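Local coordinates for protein putative TetR-family transcriptional regulator (PDB 2HXO) that probably binds cis-regulatory DNA as a dimeric TetR-type transcription factor and so regulates gene expression in Streptomyces coelicolor, at residues A67-V72 / W121-P126; S151-Y156 / L224-I229; F183-S188 / Q208-D213. All coordinates share one frame; numbering follows the deposited sequence.

Interaction 1: residues A67-V72 / W121-P126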
ATOM      1  N   ALA A  67     -17.109  10.317   5.056  1.00 41.84           N
ATOM      2  CA  ALA A  67     -17.578   9.143   4.320  1.00 40.78           C
ATOM      3  C   ALA A  67     -16.634   7.969   4.576  1.00 40.85           C
ATOM      4  O   ALA A  67     -17.066   6.846   4.826  1.00 39.32           O
ATOM      5  CB  ALA A  67     -17.635   9.454   2.830  1.00 40.45           C
ATOM      6  N   THR A  68     -15.340   8.247   4.511  1.00 41.40           N
ATOM      7  CA  THR A  68     -14.325   7.241   4.764  1.00 43.15           C
ATOM      8  C   THR A  68     -14.482   6.703   6.195  1.00 44.19           C
ATOM      9  O   THR A  68     -14.487   5.493   6.418  1.00 44.58           O
ATOM     10  CB  THR A  68     -12.928   7.851   4.589  1.00 42.72           C
ATOM     11  OG1 THR A  68     -12.789   8.294   3.236  1.00 42.11           O
ATOM     12  CG2 THR A  68     -11.834   6.825   4.914  1.00 44.41           C
ATOM     13  N   ASP A  69     -14.644   7.621   7.145  1.00 45.16           N
ATOM     14  CA  ASP A  69     -14.797   7.290   8.559  1.00 45.42           C
ATOM     15  C   ASP A  69     -16.033   6.434   8.823  1.00 46.22           C
ATOM     16  O   ASP A  69     -15.972   5.449   9.561  1.00 46.34           O
ATOM     17  CB  ASP A  69     -14.878   8.585   9.376  1.00 46.37           C
ATOM     18  CG  ASP A  69     -14.923   8.347  10.882  1.00 47.23           C
ATOM     19  OD1 ASP A  69     -13.848   8.287  11.512  1.00 49.13           O
ATOM     20  OD2 ASP A  69     -16.031   8.226  11.443  1.00 47.11           O
ATOM     21  N   ALA A  70     -17.156   6.809   8.221  1.00 46.71           N
ATOM     22  CA  ALA A  70     -18.400   6.072   8.421  1.00 45.78           C
ATOM     23  C   ALA A  70     -18.286   4.632   7.921  1.00 45.78           C
ATOM     24  O   ALA A  70     -18.702   3.690   8.596  1.00 46.53           O
ATOM     25  CB  ALA A  70     -19.545   6.784   7.711  1.00 46.08           C
ATOM     26  N   VAL A  71     -17.732   4.469   6.731  1.00 45.89           N
ATOM     27  CA  VAL A  71     -17.563   3.150   6.143  1.00 46.68           C
ATOM     28  C   VAL A  71     -16.602   2.280   6.962  1.00 46.44           C
ATOM     29  O   VAL A  71     -16.868   1.107   7.203  1.00 46.20           O
ATOM     30  CB  VAL A  71     -17.046   3.273   4.689  1.00 46.61           C
ATOM     31  CG1 VAL A  71     -16.283   2.018   4.286  1.00 46.68           C
ATOM     32  CG2 VAL A  71     -18.226   3.501   3.754  1.00 47.27           C
ATOM     33  N   VAL A  72     -15.488   2.867   7.383  1.00 45.86           N
ATOM     34  CA  VAL A  72     -14.491   2.147   8.163  1.00 45.63           C
ATOM     35  C   VAL A  72     -15.055   1.710   9.516  1.00 47.11           C
ATOM     36  O   VAL A  72     -14.931   0.543   9.904  1.00 48.27           O
ATOM     37  CB  VAL A  72     -13.231   3.021   8.359  1.00 43.59           C
ATOM     38  CG1 VAL A  72     -12.293   2.388   9.369  1.00 42.26           C
ATOM     39  CG2 VAL A  72     -12.521   3.196   7.020  1.00 40.54           C
ATOM     40  N   TRP A 121      -5.803  16.208  11.078  1.00 65.16           N
ATOM     41  CA  TRP A 121      -6.920  16.144  12.007  1.00 64.36           C
ATOM     42  C   TRP A 121      -7.945  15.070  11.681  1.00 61.85           C
ATOM     43  O   TRP A 121      -9.018  15.028  12.282  1.00 61.86           O
ATOM     44  CB  TRP A 121      -7.588  17.522  12.097  1.00 66.39           C
ATOM     45  CG  TRP A 121      -6.886  18.426  13.083  1.00 68.67           C
ATOM     46  CD1 TRP A 121      -6.963  18.367  14.453  1.00 68.97           C
ATOM     47  CD2 TRP A 121      -5.941  19.461  12.782  1.00 69.50           C
ATOM     48  NE1 TRP A 121      -6.123  19.297  15.016  1.00 69.85           N
ATOM     49  CE2 TRP A 121      -5.483  19.982  14.015  1.00 70.25           C
ATOM     50  CE3 TRP A 121      -5.435  19.998  11.590  1.00 70.45           C
ATOM     51  CZ2 TRP A 121      -4.541  21.014  14.091  1.00 70.76           C
ATOM     52  CZ3 TRP A 121      -4.498  21.026  11.664  1.00 71.56           C
ATOM     53  CH2 TRP A 121      -4.062  21.523  12.908  1.00 71.79           C
ATOM     54  N   GLY A 122      -7.605  14.197  10.736  1.00 59.52           N
ATOM     55  CA  GLY A 122      -8.512  13.133  10.347  1.00 56.94           C
ATOM     56  C   GLY A 122      -8.899  12.249  11.518  1.00 55.28           C
ATOM     57  O   GLY A 122      -8.112  12.029  12.433  1.00 54.75           O
ATOM     58  N   THR A 123     -10.113  11.721  11.481  1.00 54.14           N
ATOM     59  CA  THR A 123     -10.590  10.879  12.562  1.00 52.83           C
ATOM     60  C   THR A 123     -10.445   9.386  12.304  1.00 51.11           C
ATOM     61  O   THR A 123     -10.515   8.593  13.235  1.00 50.81           O
ATOM     62  CB  THR A 123     -12.061  11.152  12.845  1.00 53.01           C
ATOM     63  OG1 THR A 123     -12.840  10.702  11.732  1.00 54.40           O
ATOM     64  CG2 THR A 123     -12.291  12.643  13.054  1.00 54.48           C
ATOM     65  N   VAL A 124     -10.247   8.991  11.053  1.00 49.04           N
ATOM     66  CA  VAL A 124     -10.143   7.573  10.767  1.00 47.41           C
ATOM     67  C   VAL A 124      -8.812   6.987  11.227  1.00 45.52           C
ATOM     68  O   VAL A 124      -8.778   5.910  11.821  1.00 43.35           O
ATOM     69  CB  VAL A 124     -10.343   7.272   9.261  1.00 48.20           C
ATOM     70  CG1 VAL A 124      -9.158   7.733   8.477  1.00 49.02           C
ATOM     71  CG2 VAL A 124     -10.543   5.769   9.053  1.00 48.90           C
ATOM     72  N   ALA A 125      -7.723   7.708  10.974  1.00 43.97           N
ATOM     73  CA  ALA A 125      -6.401   7.236  11.351  1.00 43.25           C
ATOM     74  C   ALA A 125      -6.307   6.883  12.835  1.00 43.40           C
ATOM     75  O   ALA A 125      -6.016   5.737  13.185  1.00 43.72           O
ATOM     76  CB  ALA A 125      -5.352   8.271  10.988  1.00 41.88           C
ATOM     77  N   PRO A 126      -6.558   7.856  13.731  1.00 42.57           N
ATOM     78  CA  PRO A 126      -6.480   7.573  15.170  1.00 42.16           C
ATOM     79  C   PRO A 126      -7.390   6.442  15.649  1.00 40.95           C
ATOM     80  O   PRO A 126      -7.063   5.740  16.600  1.00 40.59           O
ATOM     81  CB  PRO A 126      -6.810   8.929  15.812  1.00 41.51           C
ATOM     82  CG  PRO A 126      -7.635   9.613  14.769  1.00 41.57           C
ATOM     83  CD  PRO A 126      -6.922   9.265  13.499  1.00 41.41           C
TER
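Val124 and Asp69 bury the most surface here, and their CA atoms also mark the closest backbone approach, 5.2 Å from Asp69 CA to Val124 CA. Val124, near the start of helix 124-138, points its CB at helix 60-76. Its CG2, anti to the backbone N, does the touching: it lands between the two methyls of Val72, 3.8 Å from both Val72 CG1 and Val72 CG2, and the two valines cross at about a right angle. One turn back along helix 60-76, Thr68 presents its methyl to the same Val124 branch at longer range, while its hydroxyl is bonded to Leu64 O in its own helix.

At the more open side of the contact the chemistry turns polar. Asp69 swings its carboxylate out with CG anti to the backbone N (chi1 -175°), which carries OD1 over to Thr123. Thr123 OG1 donates a hydrogen bond of 2.6 Å to Asp69 OD1, coming from above the carboxylate plane, 65° out of it. The hydroxyl takes the crowded position between the backbone N and the carbonyl carbon of Thr123, and so faces the acid. Arg127 of helix 124-138 makes a salt bridge to that same OD1, so a single carboxylate oxygen is held by a hydroxyl and a positive charge that would probably favour the ionised acid. In the TetR fold this is a junction between the helix that follows the predicted helix-turn-helix and the helical C-terminal domain.

Interaction 2: residues S151-Y156 / L224-I229; sequences SALMHY and LVLTGI
Helices 146-166 and 214-230 run antiparallel here, their local axes 10.4 Å apart at an angle of 170°, with Leu153 and Val225 facing each other at a CA to CA distance of 6.9 Å. Leu153 carries the contact. Its CB does not aim straight across, but with CG anti to the carbonyl carbon (chi1 -74°) both methyls reach the partner helix. Leu153 CD2 lies 3.8 Å from Val225 CG1 and 4.0 Å from Leu226 CD2, whereas Ile229 CD1 lies 3.6 Å from both Leu153 CG and Leu153 CD1. Leucine and valine cross obliquely; Leu226 comes across at about a right angle.

A turn on from Leu153, Tyr156 meets the second methyl of Val225: Tyr156 CG is 4.2 Å from Val225 CG2, oblique to the ring. The phenol oxygen has its polar partner in Phe218 O, further back on helix 214-230. Val136 of helix 124-138 and Val91 of helix 87-104 also pack on Leu153. Ala152 packs on Leu224 of the second subunit, and Leu224 on its Leu232, so these two antiparallel helices themselves contribute to the dimer interface, consistent with the four-helix-bundle dimerisation of TetR-family proteins.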
ATOM      1  N   SER A 151       2.118   0.791  13.556  1.00 34.79           N
ATOM      2  CA  SER A 151       2.334   1.370  12.230  1.00 32.98           C
ATOM      3  C   SER A 151       2.642   0.304  11.210  1.00 33.26           C
ATOM      4  O   SER A 151       2.227   0.417  10.057  1.00 33.82           O
ATOM      5  CB  SER A 151       3.489   2.375  12.253  1.00 36.66           C
ATOM      6  OG  SER A 151       3.140   3.542  12.975  1.00 39.79           O
ATOM      7  N   ALA A 152       3.384  -0.725  11.623  1.00 32.19           N
ATOM      8  CA  ALA A 152       3.720  -1.814  10.716  1.00 32.10           C
ATOM      9  C   ALA A 152       2.446  -2.537  10.287  1.00 33.23           C
ATOM     10  O   ALA A 152       2.256  -2.810   9.097  1.00 32.28           O
ATOM     11  CB  ALA A 152       4.688  -2.801  11.379  1.00 30.21           C
ATOM     12  N   LEU A 153       1.579  -2.852  11.248  1.00 33.82           N
ATOM     13  CA  LEU A 153       0.322  -3.529  10.911  1.00 36.52           C
ATOM     14  C   LEU A 153      -0.435  -2.662   9.903  1.00 38.00           C
ATOM     15  O   LEU A 153      -0.865  -3.134   8.850  1.00 36.23           O
ATOM     16  CB  LEU A 153      -0.519  -3.746  12.171  1.00 34.24           C
ATOM     17  CG  LEU A 153       0.040  -4.864  13.046  1.00 34.03           C
ATOM     18  CD1 LEU A 153      -0.524  -4.775  14.458  1.00 30.98           C
ATOM     19  CD2 LEU A 153      -0.254  -6.202  12.378  1.00 27.81           C
HETATM   20  N   MSE A 154      -0.557  -1.377  10.218  1.00 41.46           N
HETATM   21  CA  MSE A 154      -1.237  -0.439   9.337  1.00 44.32           C
HETATM   22  C   MSE A 154      -0.660  -0.413   7.918  1.00 44.84           C
HETATM   23  O   MSE A 154      -1.391  -0.546   6.930  1.00 46.24           O
HETATM   24  CB  MSE A 154      -1.158   0.959   9.920  1.00 47.68           C
HETATM   25  CG  MSE A 154      -1.678   1.995   8.977  1.00 53.99           C
HETATM   26 SE   MSE A 154      -3.583   1.844   8.866  1.00 62.58          SE
HETATM   27  CE  MSE A 154      -3.976   2.988  10.384  1.00 60.22           C
ATOM     28  N   HIS A 155       0.648  -0.224   7.807  1.00 44.22           N
ATOM     29  CA  HIS A 155       1.275  -0.172   6.495  1.00 44.37           C
ATOM     30  C   HIS A 155       1.049  -1.471   5.741  1.00 44.33           C
ATOM     31  O   HIS A 155       0.874  -1.477   4.518  1.00 43.42           O
ATOM     32  CB  HIS A 155       2.789   0.075   6.603  1.00 46.35           C
ATOM     33  CG  HIS A 155       3.163   1.489   6.923  1.00 47.58           C
ATOM     34  ND1 HIS A 155       4.204   1.995   7.624  1.00 48.97           N
ATOM     35  CD2 HIS A 155       2.460   2.574   6.447  1.00 50.35           C
ATOM     36  CE1 HIS A 155       4.113   3.363   7.556  1.00 49.97           C
ATOM     37  NE2 HIS A 155       3.051   3.688   6.841  1.00 50.98           N
ATOM     38  N   TYR A 156       1.094  -2.589   6.455  1.00 43.97           N
ATOM     39  CA  TYR A 156       0.867  -3.863   5.795  1.00 42.05           C
ATOM     40  C   TYR A 156      -0.560  -3.905   5.256  1.00 41.79           C
ATOM     41  O   TYR A 156      -0.796  -4.269   4.105  1.00 40.69           O
ATOM     42  CB  TYR A 156       1.063  -5.042   6.740  1.00 40.43           C
ATOM     43  CG  TYR A 156       0.614  -6.307   6.071  1.00 40.11           C
ATOM     44  CD1 TYR A 156       1.435  -6.961   5.154  1.00 40.61           C
ATOM     45  CD2 TYR A 156      -0.691  -6.783   6.251  1.00 39.46           C
ATOM     46  CE1 TYR A 156       0.967  -8.058   4.422  1.00 42.08           C
ATOM     47  CE2 TYR A 156      -1.169  -7.869   5.526  1.00 40.54           C
ATOM     48  CZ  TYR A 156      -0.339  -8.502   4.619  1.00 41.29           C
ATOM     49  OH  TYR A 156      -0.807  -9.601   3.940  1.00 44.85           O
ATOM     50  N   LEU A 224       1.819 -13.209   9.798  1.00 29.68           N
ATOM     51  CA  LEU A 224       3.281 -13.178   9.738  1.00 31.20           C
ATOM     52  C   LEU A 224       3.792 -11.938  10.501  1.00 29.26           C
ATOM     53  O   LEU A 224       4.735 -12.018  11.281  1.00 28.00           O
ATOM     54  CB  LEU A 224       3.720 -13.094   8.275  1.00 33.02           C
ATOM     55  CG  LEU A 224       4.726 -14.088   7.711  1.00 33.86           C
ATOM     56  CD1 LEU A 224       4.652 -15.424   8.429  1.00 31.00           C
ATOM     57  CD2 LEU A 224       4.451 -14.229   6.219  1.00 33.77           C
ATOM     58  N   VAL A 225       3.155 -10.792  10.284  1.00 28.18           N
ATOM     59  CA  VAL A 225       3.557  -9.582  10.990  1.00 27.75           C
ATOM     60  C   VAL A 225       3.287  -9.753  12.487  1.00 28.16           C
ATOM     61  O   VAL A 225       4.128  -9.405  13.317  1.00 28.03           O
ATOM     62  CB  VAL A 225       2.794  -8.326  10.476  1.00 29.21           C
ATOM     63  CG1 VAL A 225       3.280  -7.083  11.226  1.00 28.40           C
ATOM     64  CG2 VAL A 225       3.030  -8.147   8.976  1.00 28.89           C
ATOM     65  N   LEU A 226       2.109 -10.278  12.830  1.00 28.51           N
ATOM     66  CA  LEU A 226       1.738 -10.499  14.236  1.00 28.31           C
ATOM     67  C   LEU A 226       2.728 -11.426  14.933  1.00 26.48           C
ATOM     68  O   LEU A 226       3.039 -11.235  16.087  1.00 26.59           O
ATOM     69  CB  LEU A 226       0.311 -11.062  14.340  1.00 25.52           C
ATOM     70  CG  LEU A 226      -0.798 -10.071  13.983  1.00 25.55           C
ATOM     71  CD1 LEU A 226      -2.120 -10.815  13.767  1.00 22.82           C
ATOM     72  CD2 LEU A 226      -0.914  -9.017  15.084  1.00 22.25           C
ATOM     73  N   THR A 227       3.243 -12.421  14.222  1.00 28.60           N
ATOM     74  CA  THR A 227       4.228 -13.335  14.809  1.00 28.12           C
ATOM     75  C   THR A 227       5.518 -12.577  15.124  1.00 29.15           C
ATOM     76  O   THR A 227       6.162 -12.817  16.155  1.00 28.76           O
ATOM     77  CB  THR A 227       4.535 -14.488  13.851  1.00 28.38           C
ATOM     78  OG1 THR A 227       3.339 -15.258  13.654  1.00 32.14           O
ATOM     79  CG2 THR A 227       5.630 -15.393  14.413  1.00 28.29           C
ATOM     80  N   GLY A 228       5.893 -11.660  14.232  1.00 30.02           N
ATOM     81  CA  GLY A 228       7.085 -10.863  14.468  1.00 28.83           C
ATOM     82  C   GLY A 228       6.846  -9.951  15.657  1.00 29.40           C
ATOM     83  O   GLY A 228       7.715  -9.772  16.502  1.00 29.58           O
ATOM     84  N   ILE A 229       5.643  -9.394  15.741  1.00 29.12           N
ATOM     85  CA  ILE A 229       5.307  -8.496  16.825  1.00 29.26           C
ATOM     86  C   ILE A 229       5.294  -9.232  18.155  1.00 31.62           C
ATOM     87  O   ILE A 229       5.776  -8.706  19.163  1.00 31.85           O
ATOM     88  CB  ILE A 229       3.943  -7.806  16.567  1.00 28.24           C
ATOM     89  CG1 ILE A 229       4.092  -6.805  15.413  1.00 27.75           C
ATOM     90  CG2 ILE A 229       3.467  -7.099  17.817  1.00 27.39           C
ATOM     91  CD1 ILE A 229       2.808  -6.170  14.924  1.00 26.97           C
TER

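Interaction 3: residues F183-S188 / Q208-D213; sequences FLDTVS and QVRGHD
Asp185 and Arg210 form a salt bridge, with Asp185 OD2 3.1 Å from Arg210 NE. The oxygen sits over one face of the guanidinium, 3.0 Å above its plane, so the attraction is one of charge and no N-H points at it. The two side chains lie side by side and head the same way, their flat groups turned 59° apart. A bend at chi3 (-48°) brings the guanidinium round to Ser188, whose OG accepts a weak hydrogen bond from Arg210 NH2 at 3.2 Å, with a poor angle of 129°. That hydroxyl also bonds to Ala206 O.

Below this polar group, Val209 points its CB toward helix 182-191. Its CG1 lies 3.7 Å from Val187 CG1, the two side chains crossing at about a right angle, and 3.4 Å from Leu184 O; its CB rests 3.8 Å from Ser188 CB. Leu184 reaches across the type II turn of Val209 to His212: its CD1 comes 3.1 Å from His212 O, and CD2 stands at the edge of the imidazole. An alanine in place of Leu184 would remove the CD1 and CD2 contacts with His212 and would probably leave the turn less firmly packed on the helix. Gly211 takes a positive phi at the third position of this turn, where a side chain would jam against the preceding carbonyl.

Across the dimer, Phe147 on helix 146-166 of the second subunit meets the His212 ring edge-to-face, and Pro120 of that subunit packs on Val187. The loop thus lies along one side of helix 182-191, between the end of helix 200-205 and the start of helix 214-230, which Asp213 N-caps.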
ATOM      1  N   PHE A 183      -7.061 -12.794 -14.199  1.00 86.83           N
ATOM      2  CA  PHE A 183      -5.733 -12.194 -14.148  1.00 85.45           C
ATOM      3  C   PHE A 183      -4.701 -13.192 -13.623  1.00 84.23           C
ATOM      4  O   PHE A 183      -3.617 -13.335 -14.191  1.00 84.01           O
ATOM      5  CB  PHE A 183      -5.766 -10.951 -13.247  1.00 86.45           C
ATOM      6  CG  PHE A 183      -4.430 -10.271 -13.086  1.00 87.08           C
ATOM      7  CD1 PHE A 183      -3.747  -9.770 -14.190  1.00 87.67           C
ATOM      8  CD2 PHE A 183      -3.860 -10.126 -11.823  1.00 87.23           C
ATOM      9  CE1 PHE A 183      -2.510  -9.131 -14.042  1.00 87.93           C
ATOM     10  CE2 PHE A 183      -2.625  -9.490 -11.662  1.00 87.55           C
ATOM     11  CZ  PHE A 183      -1.949  -8.992 -12.774  1.00 87.79           C
ATOM     12  N   LEU A 184      -5.049 -13.885 -12.541  1.00 82.77           N
ATOM     13  CA  LEU A 184      -4.152 -14.858 -11.923  1.00 81.06           C
ATOM     14  C   LEU A 184      -3.689 -15.963 -12.874  1.00 80.15           C
ATOM     15  O   LEU A 184      -2.505 -16.304 -12.911  1.00 79.99           O
ATOM     16  CB  LEU A 184      -4.822 -15.480 -10.694  1.00 80.70           C
ATOM     17  CG  LEU A 184      -5.144 -14.538  -9.527  1.00 80.53           C
ATOM     18  CD1 LEU A 184      -5.840 -15.320  -8.424  1.00 80.36           C
ATOM     19  CD2 LEU A 184      -3.870 -13.893  -8.998  1.00 79.94           C
ATOM     20  N   ASP A 185      -4.620 -16.524 -13.638  1.00 78.83           N
ATOM     21  CA  ASP A 185      -4.277 -17.584 -14.573  1.00 77.14           C
ATOM     22  C   ASP A 185      -3.305 -17.088 -15.635  1.00 75.19           C
ATOM     23  O   ASP A 185      -2.336 -17.772 -15.965  1.00 74.87           O
ATOM     24  CB  ASP A 185      -5.544 -18.142 -15.236  1.00 79.04           C
ATOM     25  CG  ASP A 185      -5.235 -19.116 -16.368  1.00 80.28           C
ATOM     26  OD1 ASP A 185      -5.177 -18.669 -17.539  1.00 81.26           O
ATOM     27  OD2 ASP A 185      -5.037 -20.322 -16.088  1.00 80.05           O
ATOM     28  N   THR A 186      -3.567 -15.895 -16.164  1.00 73.07           N
ATOM     29  CA  THR A 186      -2.711 -15.299 -17.189  1.00 70.69           C
ATOM     30  C   THR A 186      -1.293 -15.118 -16.654  1.00 69.04           C
ATOM     31  O   THR A 186      -0.313 -15.375 -17.356  1.00 68.59           O
ATOM     32  CB  THR A 186      -3.241 -13.924 -17.623  1.00 70.80           C
ATOM     33  OG1 THR A 186      -4.641 -14.022 -17.915  1.00 71.02           O
ATOM     34  CG2 THR A 186      -2.500 -13.436 -18.860  1.00 70.62           C
ATOM     35  N   VAL A 187      -1.200 -14.668 -15.405  1.00 67.23           N
ATOM     36  CA  VAL A 187       0.082 -14.455 -14.740  1.00 65.13           C
ATOM     37  C   VAL A 187       0.807 -15.785 -14.579  1.00 63.96           C
ATOM     38  O   VAL A 187       1.990 -15.908 -14.904  1.00 62.51           O
ATOM     39  CB  VAL A 187      -0.106 -13.842 -13.328  1.00 64.91           C
ATOM     40  CG1 VAL A 187       1.229 -13.788 -12.606  1.00 64.53           C
ATOM     41  CG2 VAL A 187      -0.708 -12.449 -13.432  1.00 63.91           C
ATOM     42  N   SER A 188       0.083 -16.778 -14.071  1.00 62.76           N
ATOM     43  CA  SER A 188       0.644 -18.100 -13.849  1.00 62.10           C
ATOM     44  C   SER A 188       1.314 -18.668 -15.096  1.00 61.70           C
ATOM     45  O   SER A 188       2.462 -19.118 -15.041  1.00 61.05           O
ATOM     46  CB  SER A 188      -0.447 -19.056 -13.362  1.00 62.14           C
ATOM     47  OG  SER A 188       0.093 -20.328 -13.062  1.00 62.46           O
ATOM     48  N   GLN A 208       1.509 -21.966  -8.467  1.00 67.63           N
ATOM     49  CA  GLN A 208       0.780 -21.554  -7.274  1.00 68.83           C
ATOM     50  C   GLN A 208       0.057 -20.225  -7.453  1.00 68.83           C
ATOM     51  O   GLN A 208      -0.799 -19.873  -6.647  1.00 69.05           O
ATOM     52  CB  GLN A 208       1.729 -21.466  -6.077  1.00 69.50           C
ATOM     53  CG  GLN A 208       2.254 -22.809  -5.616  1.00 71.24           C
ATOM     54  CD  GLN A 208       3.294 -22.688  -4.520  1.00 72.83           C
ATOM     55  OE1 GLN A 208       3.044 -22.103  -3.461  1.00 73.36           O
ATOM     56  NE2 GLN A 208       4.473 -23.246  -4.768  1.00 73.36           N
ATOM     57  N   VAL A 209       0.396 -19.485  -8.506  1.00 69.51           N
ATOM     58  CA  VAL A 209      -0.255 -18.202  -8.759  1.00 70.10           C
ATOM     59  C   VAL A 209      -1.731 -18.445  -9.057  1.00 70.94           C
ATOM     60  O   VAL A 209      -2.608 -17.727  -8.565  1.00 71.03           O
ATOM     61  CB  VAL A 209       0.359 -17.468  -9.974  1.00 70.07           C
ATOM     62  CG1 VAL A 209      -0.400 -16.175 -10.225  1.00 69.53           C
ATOM     63  CG2 VAL A 209       1.834 -17.179  -9.736  1.00 70.02           C
ATOM     64  N   ARG A 210      -1.986 -19.465  -9.873  1.00 71.61           N
ATOM     65  CA  ARG A 210      -3.337 -19.843 -10.282  1.00 71.61           C
ATOM     66  C   ARG A 210      -4.109 -20.396  -9.092  1.00 70.54           C
ATOM     67  O   ARG A 210      -3.656 -21.332  -8.436  1.00 70.93           O
ATOM     68  CB  ARG A 210      -3.255 -20.903 -11.387  1.00 73.26           C
ATOM     69  CG  ARG A 210      -4.510 -21.061 -12.247  1.00 75.14           C
ATOM     70  CD  ARG A 210      -4.208 -21.944 -13.457  1.00 76.50           C
ATOM     71  NE  ARG A 210      -2.974 -21.523 -14.126  1.00 78.23           N
ATOM     72  CZ  ARG A 210      -2.358 -22.214 -15.082  1.00 78.87           C
ATOM     73  NH1 ARG A 210      -2.860 -23.371 -15.497  1.00 80.34           N
ATOM     74  NH2 ARG A 210      -1.232 -21.755 -15.615  1.00 78.74           N
ATOM     75  N   GLY A 211      -5.271 -19.816  -8.813  1.00 69.53           N
ATOM     76  CA  GLY A 211      -6.069 -20.283  -7.693  1.00 69.46           C
ATOM     77  C   GLY A 211      -5.601 -19.715  -6.365  1.00 69.06           C
ATOM     78  O   GLY A 211      -6.044 -20.135  -5.293  1.00 68.95           O
ATOM     79  N   HIS A 212      -4.683 -18.761  -6.439  1.00 68.39           N
ATOM     80  CA  HIS A 212      -4.161 -18.112  -5.250  1.00 66.78           C
ATOM     81  C   HIS A 212      -5.242 -17.179  -4.724  1.00 64.27           C
ATOM     82  O   HIS A 212      -5.661 -16.260  -5.425  1.00 64.70           O
ATOM     83  CB  HIS A 212      -2.897 -17.321  -5.606  1.00 68.56           C
ATOM     84  CG  HIS A 212      -2.554 -16.249  -4.620  1.00 70.48           C
ATOM     85  ND1 HIS A 212      -2.747 -14.909  -4.881  1.00 70.72           N
ATOM     86  CD2 HIS A 212      -2.054 -16.320  -3.362  1.00 70.87           C
ATOM     87  CE1 HIS A 212      -2.379 -14.200  -3.827  1.00 71.53           C
ATOM     88  NE2 HIS A 212      -1.954 -15.033  -2.893  1.00 70.84           N
ATOM     89  N   ASP A 213      -5.705 -17.424  -3.502  1.00 61.58           N
ATOM     90  CA  ASP A 213      -6.742 -16.589  -2.903  1.00 58.41           C
ATOM     91  C   ASP A 213      -6.126 -15.360  -2.240  1.00 56.24           C
ATOM     92  O   ASP A 213      -5.282 -15.474  -1.350  1.00 56.86           O
ATOM     93  CB  ASP A 213      -7.556 -17.388  -1.876  1.00 58.54           C
ATOM     94  CG  ASP A 213      -8.654 -16.550  -1.217  1.00 59.91           C
ATOM     95  OD1 ASP A 213      -9.048 -15.507  -1.791  1.00 59.92           O
ATOM     96  OD2 ASP A 213      -9.135 -16.935  -0.131  1.00 59.84           O
TER

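In the fold
From the N terminus, the chain passes helices 18-31 and 39-46 before helix 60-76, and interaction 1 closes a largely helical loop of 48 residues by joining this helix, which follows the predicted helix-turn-helix, to helix 124-138 of the helical C-terminal domain. Interaction 2 opens only afterwards, so the two are in series, their centres 21 Å apart. It pairs helix 146-166 with helix 214-230 across 67 intervening residues. Interaction 3 is nested inside that loop, with 19 residues between its segments, and packs helix 182-191 on the connection entering helix 214-230. Interactions 1 and 3 lie on opposite sides of the chain's centre, and all three contacts touch the second subunit.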